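Long-range contacts in peptidase M16 inactive domain family protein (Pseudomonas fluorescens, PDB 3GWB), which has no established function, but carries the inactive domain of the M16 metallopeptidase family, which is generally assigned hydrolase activity and metal binding: residues K92-A97 with G376-P381; I230-E235 with Q307-F312; L254-I259 with V410-I415; L271-L276 with V299-T304; N340-K345 with L395-V400. All blocks are in the same frame, centred on the assembly; numbering follows the deposited sequence.

Interaction 1: K92-A97 with G376-P381; sequences KDMAVA and GFYNLP
Met94 and Phe377 form a Met-aromatic contact where the lead-in to strand 95-102, part of the six-stranded mixed sheet in the first half of the chain, meets the C-terminal end of helix 365-377 from the second half. Met94 is modelled as selenomethionine, and its SE sits 5.5 Å from the centroid of the Phe377 ring, 12° off the ring normal. CB of Met94 lies over the same ring but offset toward its rim. With chi1 at 56°, CG of Met94 is held between the backbone N and the carbonyl carbon, and the chain then bends at chi3 to bring CE 3.9 Å from Phe377 CD2. The same methyl touches the neighbouring ring, with CE 3.7 Å from Tyr378 CE2. The two aromatic rings also meet each other: Phe377 CD2 stands over the centre of the Tyr378 ring, 3.4 Å above its plane. Ile41 of strand 35-42 packs on both Met94 and Phe377 and ties the cluster to the sheet.

Asp93 supplies the polar part. Its backbone O comes to 3.1 Å from Phe377 CZ, while its side chain crosses that of Tyr378 at about a right angle. Tyr378 OH donates to Asp93 OD2 at 2.8 Å, and the same oxygen also accepts from Gln307 N, giving it two donors. A phenylalanine in place of Tyr378 would lack the hydroxyl, and would probably leave Asp93 OD2 without its partner on the helix side, with Gln307 N as its other donor. The hydroxyl meets OD2 on the syn side but 32° out of the carboxylate plane.

Interaction 2: I230-E235 with Q307-F312; sequences IEQPAE and QARGPF
Ile230, Gln232 and Glu235 hold Gln307 and Arg309 in a largely polar surface contact, made in the linker between the two halves of the chain. This loop leaves helix 207-220 and runs on to strand 239-244 of the five-stranded mixed sheet; on its way it passes the residues that lead into strand 311-319 of that sheet. The grip is mainly side chain to backbone, and it works in both directions. At one end Gln307, extended beyond CG, accepts a hydrogen bond from the linker: Ile230 N donates to Gln307 OE1 at 3.0 Å, a fairly straight bond with 164° at the hydrogen. In the middle the roles reverse. Gln232 bends at chi2 (-75°), and its OE1 accepts from Arg309 N at 2.7 Å in the plane of the carbonyl, on a lone pair.

Ala308 fills the space between these bonds. Its CB is 3.2 Å from Gln232 OE1 and 4.1 Å from Pro233 CD, and it also covers Glu231 O, which is buried here with no hydrogen-bonding partner in the model. CG of the Pro233 ring lies 4.1 Å from Arg309 CB, and Tyr160 of helix 147-160 packs on the same proline.

The Arg309 side chain, bent at chi3, turns its guanidinium toward two groups. Arg309 NE donates to Gly258 O, which ties the arginine to the segment 254-259. The other partner is Glu235, whose carboxylate plane is turned 59° from the guanidinium; the salt bridge runs from Glu235 OE1 to Arg309 NH1 at 3.0 Å.

Interaction 3: L254-I259 with V410-I415; sequences LAQLGI and VDKMVI
The flat amide of Gln256 is set against Met413: its NE2 is 3.3 Å from Met413 CG and 3.5 Å from Met413 SE, while OE1 looks toward Lys412 CB. NE2 has its hydrogen-bonding partner in Asn409 O. This packing closes one end of an antiparallel pairing between strand 249-257, the central strand of the five-stranded mixed sheet, and the start of strand 414-419.

The sheet itself has two dressed faces. On one, Leu254 and Ile415 form a non-hydrogen-bonded pair whose side chains lie side by side and point the same way, with Leu254 CG 4.0 Å from Ile415 CG1; Gln331 of helix 323-340 packs on both. On the other, Ala255 and Val414 face Leu155 of helix 147-160.

Met413, a selenomethionine just before the strand, turns back at chi2 (-72°) and lays its end over the central strand. Its CE reaches Leu254 CB at 3.7 Å, and its SE comes 3.3 Å from Ala255 N.

Two backbone bonds lock the register at the Ala255 and Val414 pair: Ala255 N donates to Val414 O at 2.9 Å, and Val414 N donates to Ala255 O at 2.6 Å.

Interaction 4: L271-L276 with V299-T304; sequences LGNQIL and VYSGFT
Asn273 and Leu276 of helix 266-277 pack onto Ser301, Gly302 and Phe303 of strand 299-303, a helix-on-sheet contact at the outermost strand, within this chain, of the five-stranded mixed sheet. The short helical segment and the strand run almost exactly antiparallel, 172° between their directions, and their axes come within 7.6 Å of each other. That is a close approach, and Gly302 helps to allow it: with no side chain there, its CA lies 6.0 Å from Asn273 CA.

Asn273 is the residue that reaches the strand. Its CG stands anti to the backbone N (chi1 177°), which brings CG over the strand backbone, 3.6 Å from Gly302 CA and equally near Ser301 O. The amide lies against the strand backbone and beside the hydroxyl of Ser301. Higher up the same side chain, Asn273 CB meets the edge of the Phe303 ring close to its plane, 4.1 Å from Phe303 CD2.

One turn later Leu276 meets the same hydroxyl, with Leu276 CG 3.8 Å from Ser301 OG and CD2 of the same leucine nearly as close to that oxygen. The hydroxyl therefore sits between the amide of Asn273 and the branched end of Leu276.

Phe312 of the neighbouring strand 311-319 completes the layer, touching Asn273 and Leu276 and meeting the Phe303 ring. Glycine and serine on the strand, with asparagine and leucine from the helix, make up the tight helix-to-sheet packing of a two-layer alpha/beta fold.

Interaction 5: N340-K345 with L395-V400; sequences NGPTQK and LTVEQV
Pro342 and Val397 lie with their side chains sliding past each other in opposite directions, and this apolar overlap joins the starts of helix 344-356 and helix 397-407. CD of the Pro342 ring is 4.0 Å from Val397 CG1, the methyl that stands anti to its backbone N (chi1 171°). One helical turn on, Val400 crosses the proline obliquely, and its CG1 lies 4.1 Å from Pro342 CG. The ring is thus set against two valines that follow each other on one side of the helix. Ile275 of helix 266-277 also packs on Pro342, while Leu347 of helix 344-356 touches both valines. An alanine at Pro342 would lack CG and CD, and would probably open a gap beside Val397 CG1 and Val400 CG1 and leave the linking segment more free to turn.

Gln344 approaches Val397 at a slant from the other side. Bent at chi2, it puts its amide near the second methyl of the valine, with Gln344 NE2 3.1 Å from Val397 CG2. Val397 N donates to a water at 2.8 Å; that water also lies beside the Gln344 amide, but too close for the bridge to be more than doubtful.

Both segments carry a helix start. Thr343 occupies the N-cap position of helix 344-356, and Thr396 that of helix 397-407. At the latter, Thr396 N donates to Gln399 OE1 at 2.8 Å, in the carbonyl plane and on a lone pair, and Gln399 N donates back to Thr396 OG1, an atom whose position is less sure. Together these two bonds make a capping box, the classic closure of a helix N-terminus.

How the interactions relate
Interactions 2, 3 and 4 all reach the five-stranded sheet and touch one another. Phe312 N to Gln256 O at 2.9 Å, a probable hydrogen bond, joins 2 to 3, and Pro311 O to Thr304 N at 3.0 Å joins 2 to 4. Interaction 1 meets interaction 2 through Asp93 OD2 and Gln307 N, 2.8 Å apart, so Asp93 joins the first-half sheet to the segment that leads into strand 311-319. Farther out, interaction 5 packs against helix 266-277 of interaction 4, where Gly272 CA is 3.5 Å from Val400 CG1. Interactions 1 and 5 mark the extremes, their centres about 31 Å apart.

Interaction 1: K92-A97 with G376-P381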
# COMPACT_ATOMS: atom_id res chain seq x y z
N LYS A 92 -12.73 -11.29 7.60
CA LYS A 92 -13.55 -11.91 8.64
C LYS A 92 -14.37 -13.08 8.12
O LYS A 92 -14.30 -14.18 8.67
CB LYS A 92 -14.50 -10.88 9.26
CG LYS A 92 -13.83 -9.75 10.01
CD LYS A 92 -13.30 -10.22 11.34
CE LYS A 92 -12.88 -9.04 12.21
NZ LYS A 92 -12.51 -9.50 13.58
N ASP A 93 -15.15 -12.87 7.07
CA ASP A 93 -15.97 -13.96 6.55
C ASP A 93 -15.56 -14.52 5.19
O ASP A 93 -16.16 -15.48 4.73
CB ASP A 93 -17.46 -13.57 6.57
CG ASP A 93 -17.76 -12.31 5.78
OD1 ASP A 93 -16.81 -11.61 5.37
OD2 ASP A 93 -18.96 -12.01 5.57
N MSE A 94 -14.54 -13.95 4.56
CA MSE A 94 -14.09 -14.47 3.28
C MSE A 94 -12.58 -14.38 3.11
O MSE A 94 -11.89 -13.68 3.86
CB MSE A 94 -14.79 -13.74 2.11
CG MSE A 94 -14.63 -12.22 2.08
SE MSE A 94 -15.14 -11.46 0.50
CE MSE A 94 -16.92 -11.58 0.59
N ALA A 95 -12.08 -15.12 2.13
CA ALA A 95 -10.66 -15.14 1.78
C ALA A 95 -10.68 -15.16 0.26
O ALA A 95 -11.53 -15.82 -0.35
CB ALA A 95 -9.98 -16.40 2.32
N VAL A 96 -9.76 -14.43 -0.36
CA VAL A 96 -9.76 -14.35 -1.81
C VAL A 96 -8.42 -14.65 -2.47
O VAL A 96 -7.36 -14.53 -1.86
CB VAL A 96 -10.21 -12.94 -2.27
CG1 VAL A 96 -11.48 -12.53 -1.53
CG2 VAL A 96 -9.11 -11.93 -2.01
N ALA A 97 -8.52 -15.08 -3.72
CA ALA A 97 -7.37 -15.37 -4.56
C ALA A 97 -7.86 -14.84 -5.91
O ALA A 97 -8.95 -15.20 -6.36
CB ALA A 97 -7.09 -16.84 -4.62
N GLY A 376 -22.38 -13.66 -5.49
CA GLY A 376 -22.37 -15.10 -5.33
C GLY A 376 -22.17 -15.56 -3.90
O GLY A 376 -22.86 -16.47 -3.43
N PHE A 377 -21.24 -14.93 -3.20
CA PHE A 377 -20.94 -15.29 -1.82
C PHE A 377 -22.11 -15.04 -0.88
O PHE A 377 -22.39 -15.85 -0.01
CB PHE A 377 -19.73 -14.51 -1.32
CG PHE A 377 -19.20 -15.00 0.00
CD1 PHE A 377 -18.38 -16.12 0.06
CD2 PHE A 377 -19.58 -14.38 1.19
CE1 PHE A 377 -17.90 -16.59 1.29
CE2 PHE A 377 -19.11 -14.84 2.42
CZ PHE A 377 -18.28 -15.96 2.47
N TYR A 378 -22.80 -13.91 -1.07
CA TYR A 378 -23.92 -13.56 -0.21
C TYR A 378 -25.29 -13.90 -0.78
O TYR A 378 -26.32 -13.50 -0.22
CB TYR A 378 -23.84 -12.07 0.12
CG TYR A 378 -22.61 -11.72 0.90
CD1 TYR A 378 -22.44 -12.17 2.21
CD2 TYR A 378 -21.60 -10.94 0.34
CE1 TYR A 378 -21.31 -11.87 2.94
CE2 TYR A 378 -20.45 -10.62 1.06
CZ TYR A 378 -20.32 -11.09 2.36
OH TYR A 378 -19.20 -10.79 3.10
N ASN A 379 -25.31 -14.63 -1.89
CA ASN A 379 -26.54 -15.02 -2.55
C ASN A 379 -27.48 -13.84 -2.80
O ASN A 379 -28.63 -13.86 -2.39
CB ASN A 379 -27.28 -16.07 -1.72
CG ASN A 379 -26.47 -17.34 -1.56
OD1 ASN A 379 -26.01 -17.92 -2.54
ND2 ASN A 379 -26.31 -17.78 -0.33
N LEU A 380 -26.97 -12.82 -3.49
CA LEU A 380 -27.77 -11.65 -3.82
C LEU A 380 -28.44 -11.95 -5.16
O LEU A 380 -27.94 -12.76 -5.94
CB LEU A 380 -26.88 -10.41 -3.95
CG LEU A 380 -26.04 -10.10 -2.71
CD1 LEU A 380 -25.18 -8.88 -2.97
CD2 LEU A 380 -26.96 -9.87 -1.50
N PRO A 381 -29.58 -11.30 -5.45
CA PRO A 381 -30.26 -11.55 -6.72
C PRO A 381 -29.38 -11.31 -7.95
O PRO A 381 -28.50 -10.45 -7.95
CB PRO A 381 -31.48 -10.62 -6.66
CG PRO A 381 -31.03 -9.53 -5.76
CD PRO A 381 -30.29 -10.27 -4.67

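Interaction 2: I230-E235 with Q307-F312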
# COMPACT_ATOMS: atom_id res chain seq x y z
N ILE A 230 -22.02 -18.87 9.62
CA ILE A 230 -21.85 -18.44 11.00
C ILE A 230 -23.17 -17.89 11.54
O ILE A 230 -23.95 -17.28 10.81
CB ILE A 230 -20.73 -17.36 11.11
CG1 ILE A 230 -19.35 -18.04 11.07
CG2 ILE A 230 -20.85 -16.58 12.41
CD1 ILE A 230 -19.07 -18.82 9.81
N GLU A 231 -23.42 -18.13 12.82
CA GLU A 231 -24.65 -17.67 13.45
C GLU A 231 -24.62 -16.17 13.70
O GLU A 231 -23.58 -15.54 13.58
CB GLU A 231 -24.87 -18.42 14.77
CG GLU A 231 -24.86 -19.93 14.60
CD GLU A 231 -25.49 -20.67 15.77
OE1 GLU A 231 -25.05 -20.45 16.92
OE2 GLU A 231 -26.43 -21.46 15.53
N GLN A 232 -25.78 -15.61 14.02
CA GLN A 232 -25.89 -14.18 14.29
C GLN A 232 -25.42 -13.84 15.70
O GLN A 232 -25.67 -14.60 16.63
CB GLN A 232 -27.34 -13.73 14.12
CG GLN A 232 -27.82 -13.71 12.69
CD GLN A 232 -27.26 -12.53 11.91
OE1 GLN A 232 -26.09 -12.17 12.07
NE2 GLN A 232 -28.08 -11.94 11.05
N PRO A 233 -24.74 -12.70 15.86
CA PRO A 233 -24.24 -12.27 17.17
C PRO A 233 -25.38 -11.77 18.05
O PRO A 233 -26.47 -11.47 17.56
CB PRO A 233 -23.26 -11.16 16.82
CG PRO A 233 -23.94 -10.50 15.66
CD PRO A 233 -24.40 -11.70 14.83
N ALA A 234 -25.13 -11.69 19.35
CA ALA A 234 -26.14 -11.20 20.27
C ALA A 234 -25.97 -9.69 20.36
O ALA A 234 -24.87 -9.17 20.17
CB ALA A 234 -25.94 -11.82 21.64
N GLU A 235 -27.06 -8.98 20.64
CA GLU A 235 -27.02 -7.53 20.77
C GLU A 235 -26.21 -7.18 22.01
O GLU A 235 -26.62 -7.49 23.12
CB GLU A 235 -28.43 -6.97 20.92
CG GLU A 235 -29.25 -6.96 19.64
CD GLU A 235 -28.84 -5.86 18.70
OE1 GLU A 235 -27.65 -5.83 18.31
OE2 GLU A 235 -29.69 -5.02 18.35
N GLN A 307 -21.65 -11.83 6.37
CA GLN A 307 -22.59 -12.95 6.36
C GLN A 307 -23.53 -12.77 7.54
O GLN A 307 -24.75 -12.89 7.39
CB GLN A 307 -21.84 -14.27 6.47
CG GLN A 307 -22.68 -15.50 6.14
CD GLN A 307 -21.85 -16.78 6.15
OE1 GLN A 307 -21.42 -17.24 7.21
NE2 GLN A 307 -21.61 -17.34 4.97
N ALA A 308 -22.96 -12.50 8.70
CA ALA A 308 -23.76 -12.25 9.89
C ALA A 308 -23.75 -10.74 10.04
O ALA A 308 -23.08 -10.04 9.27
CB ALA A 308 -23.12 -12.91 11.11
N ARG A 309 -24.48 -10.21 11.02
CA ARG A 309 -24.52 -8.77 11.21
C ARG A 309 -23.14 -8.16 11.37
O ARG A 309 -22.41 -8.47 12.32
CB ARG A 309 -25.39 -8.40 12.41
CG ARG A 309 -26.87 -8.60 12.17
CD ARG A 309 -27.67 -8.22 13.40
NE ARG A 309 -27.75 -6.78 13.61
CZ ARG A 309 -28.18 -6.22 14.74
NH1 ARG A 309 -28.56 -6.99 15.75
NH2 ARG A 309 -28.25 -4.90 14.85
N GLY A 310 -22.78 -7.30 10.43
CA GLY A 310 -21.50 -6.63 10.47
C GLY A 310 -21.66 -5.39 11.33
O GLY A 310 -22.77 -5.04 11.69
N PRO A 311 -20.57 -4.70 11.66
CA PRO A 311 -20.73 -3.51 12.49
C PRO A 311 -21.00 -2.20 11.76
O PRO A 311 -20.77 -2.07 10.55
CB PRO A 311 -19.41 -3.47 13.24
CG PRO A 311 -18.45 -3.85 12.13
CD PRO A 311 -19.14 -5.02 11.47
N PHE A 312 -21.52 -1.23 12.50
CA PHE A 312 -21.74 0.11 12.01
C PHE A 312 -20.74 0.83 12.90
O PHE A 312 -20.77 0.65 14.13
CB PHE A 312 -23.14 0.65 12.29
CG PHE A 312 -23.24 2.14 12.11
CD1 PHE A 312 -23.28 2.71 10.84
CD2 PHE A 312 -23.23 2.99 13.22
CE1 PHE A 312 -23.28 4.10 10.67
CE2 PHE A 312 -23.23 4.38 13.07
CZ PHE A 312 -23.26 4.93 11.79

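Interaction 3: L254-I259 with V410-I415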
# COMPACT_ATOMS: atom_id res chain seq x y z
N LEU A 254 -17.01 4.78 17.80
CA LEU A 254 -18.36 4.48 18.28
C LEU A 254 -18.89 3.41 17.35
O LEU A 254 -18.60 3.42 16.15
CB LEU A 254 -19.26 5.71 18.21
CG LEU A 254 -18.84 6.96 18.99
CD1 LEU A 254 -17.73 7.68 18.23
CD2 LEU A 254 -20.04 7.88 19.15
N ALA A 255 -19.67 2.48 17.89
CA ALA A 255 -20.20 1.41 17.06
C ALA A 255 -21.31 0.62 17.72
O ALA A 255 -21.54 0.72 18.92
CB ALA A 255 -19.06 0.46 16.67
N GLN A 256 -21.99 -0.16 16.89
CA GLN A 256 -23.07 -1.04 17.31
C GLN A 256 -23.26 -1.97 16.14
O GLN A 256 -22.68 -1.75 15.07
CB GLN A 256 -24.35 -0.26 17.60
CG GLN A 256 -24.83 0.67 16.50
CD GLN A 256 -26.10 1.40 16.91
OE1 GLN A 256 -27.21 0.86 16.81
NE2 GLN A 256 -25.94 2.63 17.39
N LEU A 257 -24.06 -3.02 16.32
CA LEU A 257 -24.29 -3.97 15.25
C LEU A 257 -25.03 -3.32 14.09
O LEU A 257 -26.04 -2.64 14.29
CB LEU A 257 -25.08 -5.17 15.76
CG LEU A 257 -24.36 -6.06 16.78
CD1 LEU A 257 -25.25 -7.24 17.14
CD2 LEU A 257 -23.05 -6.55 16.18
N GLY A 258 -24.52 -3.52 12.89
CA GLY A 258 -25.15 -2.96 11.71
C GLY A 258 -26.01 -4.01 11.05
O GLY A 258 -26.67 -4.80 11.72
N ILE A 259 -26.00 -4.04 9.72
CA ILE A 259 -26.79 -5.01 8.98
C ILE A 259 -25.91 -6.09 8.37
O ILE A 259 -24.69 -5.96 8.35
CB ILE A 259 -27.56 -4.34 7.83
CG1 ILE A 259 -26.57 -3.62 6.91
CG2 ILE A 259 -28.59 -3.36 8.38
CD1 ILE A 259 -27.12 -3.29 5.54
N VAL A 410 -29.49 5.22 19.13
CA VAL A 410 -28.52 5.95 19.93
C VAL A 410 -28.21 5.30 21.28
O VAL A 410 -27.13 5.49 21.83
CB VAL A 410 -28.97 7.41 20.17
CG1 VAL A 410 -29.09 8.14 18.85
CG2 VAL A 410 -30.30 7.42 20.91
N ASP A 411 -29.16 4.52 21.80
CA ASP A 411 -28.99 3.86 23.10
C ASP A 411 -28.17 2.57 23.04
O ASP A 411 -27.91 1.95 24.07
CB ASP A 411 -30.36 3.53 23.71
CG ASP A 411 -31.20 4.76 24.01
OD1 ASP A 411 -30.64 5.77 24.48
OD2 ASP A 411 -32.43 4.71 23.78
N LYS A 412 -27.78 2.15 21.84
CA LYS A 412 -27.04 0.90 21.69
C LYS A 412 -25.56 1.06 21.37
O LYS A 412 -24.85 0.06 21.26
CB LYS A 412 -27.69 0.04 20.60
CG LYS A 412 -29.11 -0.40 20.89
CD LYS A 412 -29.58 -1.35 19.81
CE LYS A 412 -30.95 -1.98 20.12
NZ LYS A 412 -32.04 -0.97 20.14
N MSE A 413 -25.10 2.29 21.24
CA MSE A 413 -23.70 2.54 20.91
C MSE A 413 -22.69 2.08 21.95
O MSE A 413 -22.87 2.27 23.16
CB MSE A 413 -23.47 4.02 20.60
CG MSE A 413 -23.83 4.43 19.18
SE MSE A 413 -22.67 3.82 17.92
CE MSE A 413 -22.67 5.20 16.77
N VAL A 414 -21.63 1.45 21.45
CA VAL A 414 -20.53 0.98 22.27
C VAL A 414 -19.41 1.93 21.90
O VAL A 414 -19.07 2.08 20.72
CB VAL A 414 -20.12 -0.45 21.88
CG1 VAL A 414 -18.91 -0.89 22.71
CG2 VAL A 414 -21.29 -1.40 22.10
N ILE A 415 -18.84 2.59 22.90
CA ILE A 415 -17.79 3.56 22.64
C ILE A 415 -16.45 3.18 23.25
O ILE A 415 -16.37 2.73 24.39
CB ILE A 415 -18.22 4.93 23.15
CG1 ILE A 415 -19.59 5.28 22.56
CG2 ILE A 415 -17.19 5.98 22.78
CD1 ILE A 415 -20.24 6.47 23.21

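Interaction 4: L271-L276 with V299-T304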
# COMPACT_ATOMS: atom_id res chain seq x y z
N LEU A 271 -26.99 4.87 1.41
CA LEU A 271 -27.16 6.27 1.06
C LEU A 271 -27.26 7.13 2.32
O LEU A 271 -26.74 8.24 2.38
CB LEU A 271 -28.41 6.45 0.20
CG LEU A 271 -28.53 7.80 -0.49
CD1 LEU A 271 -27.57 7.87 -1.69
CD2 LEU A 271 -29.97 7.99 -0.94
N GLY A 272 -27.92 6.59 3.34
CA GLY A 272 -28.05 7.32 4.59
C GLY A 272 -26.68 7.50 5.23
O GLY A 272 -26.38 8.56 5.78
N ASN A 273 -25.85 6.46 5.15
CA ASN A 273 -24.52 6.53 5.73
C ASN A 273 -23.65 7.50 4.94
O ASN A 273 -22.84 8.21 5.51
CB ASN A 273 -23.84 5.17 5.74
CG ASN A 273 -22.42 5.24 6.26
OD1 ASN A 273 -21.46 5.27 5.49
ND2 ASN A 273 -22.29 5.31 7.57
N GLN A 274 -23.82 7.50 3.62
CA GLN A 274 -23.04 8.39 2.77
C GLN A 274 -23.24 9.84 3.21
O GLN A 274 -22.27 10.59 3.34
CB GLN A 274 -23.47 8.23 1.30
CG GLN A 274 -23.01 6.93 0.65
CD GLN A 274 -23.59 6.72 -0.75
OE1 GLN A 274 -23.60 7.65 -1.56
NE2 GLN A 274 -24.06 5.51 -1.03
N ILE A 275 -24.49 10.21 3.46
CA ILE A 275 -24.83 11.57 3.90
C ILE A 275 -24.29 11.89 5.29
O ILE A 275 -23.88 13.02 5.58
CB ILE A 275 -26.37 11.76 3.90
CG1 ILE A 275 -26.92 11.57 2.48
CG2 ILE A 275 -26.73 13.14 4.46
CD1 ILE A 275 -28.45 11.49 2.41
N LEU A 276 -24.31 10.89 6.16
CA LEU A 276 -23.84 11.06 7.53
C LEU A 276 -22.32 11.15 7.67
O LEU A 276 -21.81 12.07 8.31
CB LEU A 276 -24.35 9.91 8.40
CG LEU A 276 -23.80 9.78 9.83
CD1 LEU A 276 -24.17 11.00 10.64
CD2 LEU A 276 -24.38 8.52 10.47
N VAL A 299 -13.55 12.45 9.89
CA VAL A 299 -14.51 11.71 10.69
C VAL A 299 -15.34 10.95 9.68
O VAL A 299 -15.94 11.55 8.79
CB VAL A 299 -15.44 12.62 11.51
CG1 VAL A 299 -16.32 11.78 12.43
CG2 VAL A 299 -14.62 13.57 12.33
N TYR A 300 -15.34 9.63 9.81
CA TYR A 300 -16.07 8.77 8.89
C TYR A 300 -16.92 7.75 9.61
O TYR A 300 -16.61 7.33 10.73
CB TYR A 300 -15.07 8.06 7.98
CG TYR A 300 -14.12 9.02 7.31
CD1 TYR A 300 -14.54 9.83 6.26
CD2 TYR A 300 -12.81 9.17 7.78
CE1 TYR A 300 -13.69 10.77 5.69
CE2 TYR A 300 -11.95 10.11 7.22
CZ TYR A 300 -12.40 10.90 6.18
OH TYR A 300 -11.57 11.85 5.63
N SER A 301 -18.01 7.35 8.96
CA SER A 301 -18.92 6.36 9.51
C SER A 301 -19.19 5.36 8.39
O SER A 301 -19.00 5.67 7.21
CB SER A 301 -20.22 7.02 9.95
OG SER A 301 -20.98 7.46 8.84
N GLY A 302 -19.62 4.16 8.76
CA GLY A 302 -19.90 3.18 7.73
C GLY A 302 -20.30 1.81 8.24
O GLY A 302 -19.98 1.42 9.36
N PHE A 303 -21.01 1.09 7.38
CA PHE A 303 -21.47 -0.26 7.64
C PHE A 303 -20.50 -1.21 6.97
O PHE A 303 -20.00 -0.93 5.88
CB PHE A 303 -22.84 -0.50 7.00
CG PHE A 303 -23.99 0.16 7.70
CD1 PHE A 303 -24.64 -0.48 8.75
CD2 PHE A 303 -24.44 1.41 7.29
CE1 PHE A 303 -25.74 0.10 9.38
CE2 PHE A 303 -25.54 2.00 7.90
CZ PHE A 303 -26.19 1.35 8.95
N THR A 304 -20.22 -2.34 7.61
CA THR A 304 -19.36 -3.36 7.02
C THR A 304 -20.21 -4.63 7.08
O THR A 304 -19.99 -5.51 7.92
CB THR A 304 -18.05 -3.57 7.81
OG1 THR A 304 -17.34 -2.33 7.92
CG2 THR A 304 -17.15 -4.57 7.07

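Interaction 5: N340-K345 with L395-V400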
# COMPACT_ATOMS: atom_id res chain seq x y z
N ASN A 340 -34.16 13.49 12.69
CA ASN A 340 -34.78 14.23 11.60
C ASN A 340 -34.51 13.73 10.20
O ASN A 340 -35.18 14.14 9.25
CB ASN A 340 -34.40 15.71 11.69
CG ASN A 340 -34.97 16.37 12.92
OD1 ASN A 340 -36.13 16.15 13.26
ND2 ASN A 340 -34.16 17.18 13.60
N GLY A 341 -33.53 12.85 10.06
CA GLY A 341 -33.21 12.32 8.74
C GLY A 341 -32.42 13.32 7.92
O GLY A 341 -32.05 14.39 8.42
N PRO A 342 -32.14 13.00 6.66
CA PRO A 342 -31.39 13.90 5.79
C PRO A 342 -32.30 14.92 5.11
O PRO A 342 -33.50 14.68 4.98
CB PRO A 342 -30.76 12.94 4.79
CG PRO A 342 -31.86 11.96 4.58
CD PRO A 342 -32.37 11.70 5.99
N THR A 343 -31.73 16.04 4.68
CA THR A 343 -32.50 17.08 3.99
C THR A 343 -32.55 16.72 2.51
O THR A 343 -31.71 15.94 2.04
CB THR A 343 -31.82 18.45 4.12
OG1 THR A 343 -30.52 18.39 3.54
CG2 THR A 343 -31.70 18.85 5.59
N GLN A 344 -33.53 17.27 1.79
CA GLN A 344 -33.66 17.00 0.35
C GLN A 344 -32.35 17.28 -0.36
O GLN A 344 -31.93 16.51 -1.22
CB GLN A 344 -34.73 17.90 -0.28
CG GLN A 344 -36.10 17.26 -0.40
CD GLN A 344 -36.05 15.90 -1.05
OE1 GLN A 344 -35.49 15.72 -2.13
NE2 GLN A 344 -36.65 14.92 -0.39
N LYS A 345 -31.71 18.38 -0.01
CA LYS A 345 -30.44 18.75 -0.63
C LYS A 345 -29.42 17.63 -0.45
O LYS A 345 -28.82 17.18 -1.43
CB LYS A 345 -29.90 20.04 -0.02
CG LYS A 345 -28.53 20.44 -0.56
CD LYS A 345 -28.06 21.78 0.00
CE LYS A 345 -27.87 21.72 1.52
NZ LYS A 345 -26.87 20.70 1.95
N LEU A 395 -34.81 6.43 -3.69
CA LEU A 395 -35.05 6.60 -2.26
C LEU A 395 -35.51 8.01 -1.89
O LEU A 395 -35.09 8.99 -2.49
CB LEU A 395 -33.78 6.27 -1.47
CG LEU A 395 -33.36 4.80 -1.50
CD1 LEU A 395 -31.98 4.65 -0.88
CD2 LEU A 395 -34.39 3.97 -0.74
N THR A 396 -36.39 8.08 -0.89
CA THR A 396 -36.90 9.36 -0.41
C THR A 396 -36.31 9.64 0.97
O THR A 396 -35.81 8.73 1.64
CB THR A 396 -38.44 9.36 -0.30
OG1 THR A 396 -38.85 8.32 0.60
CG2 THR A 396 -39.08 9.13 -1.66
N VAL A 397 -36.36 10.90 1.40
CA VAL A 397 -35.85 11.27 2.71
C VAL A 397 -36.52 10.44 3.80
O VAL A 397 -35.88 10.04 4.78
CB VAL A 397 -36.09 12.77 2.99
CG1 VAL A 397 -35.75 13.08 4.44
CG2 VAL A 397 -35.23 13.60 2.06
N GLU A 398 -37.81 10.18 3.62
CA GLU A 398 -38.58 9.40 4.58
C GLU A 398 -38.10 7.95 4.64
O GLU A 398 -37.99 7.38 5.72
CB GLU A 398 -40.07 9.44 4.21
CG GLU A 398 -40.44 8.67 2.95
CD GLU A 398 -41.85 8.95 2.45
OE1 GLU A 398 -42.81 8.85 3.25
OE2 GLU A 398 -42.00 9.27 1.25
N GLN A 399 -37.81 7.36 3.49
CA GLN A 399 -37.35 5.98 3.43
C GLN A 399 -35.96 5.82 4.03
O GLN A 399 -35.67 4.83 4.69
CB GLN A 399 -37.33 5.48 1.98
CG GLN A 399 -38.69 5.45 1.31
CD GLN A 399 -38.60 5.07 -0.15
OE1 GLN A 399 -37.83 5.65 -0.91
NE2 GLN A 399 -39.39 4.08 -0.55
N VAL A 400 -35.08 6.79 3.78
CA VAL A 400 -33.74 6.73 4.34
C VAL A 400 -33.83 6.88 5.86
O VAL A 400 -33.24 6.10 6.60
CB VAL A 400 -32.85 7.84 3.75
CG1 VAL A 400 -31.52 7.91 4.50
CG2 VAL A 400 -32.62 7.58 2.26
O HOH W 1 -37.55 12.69 -0.37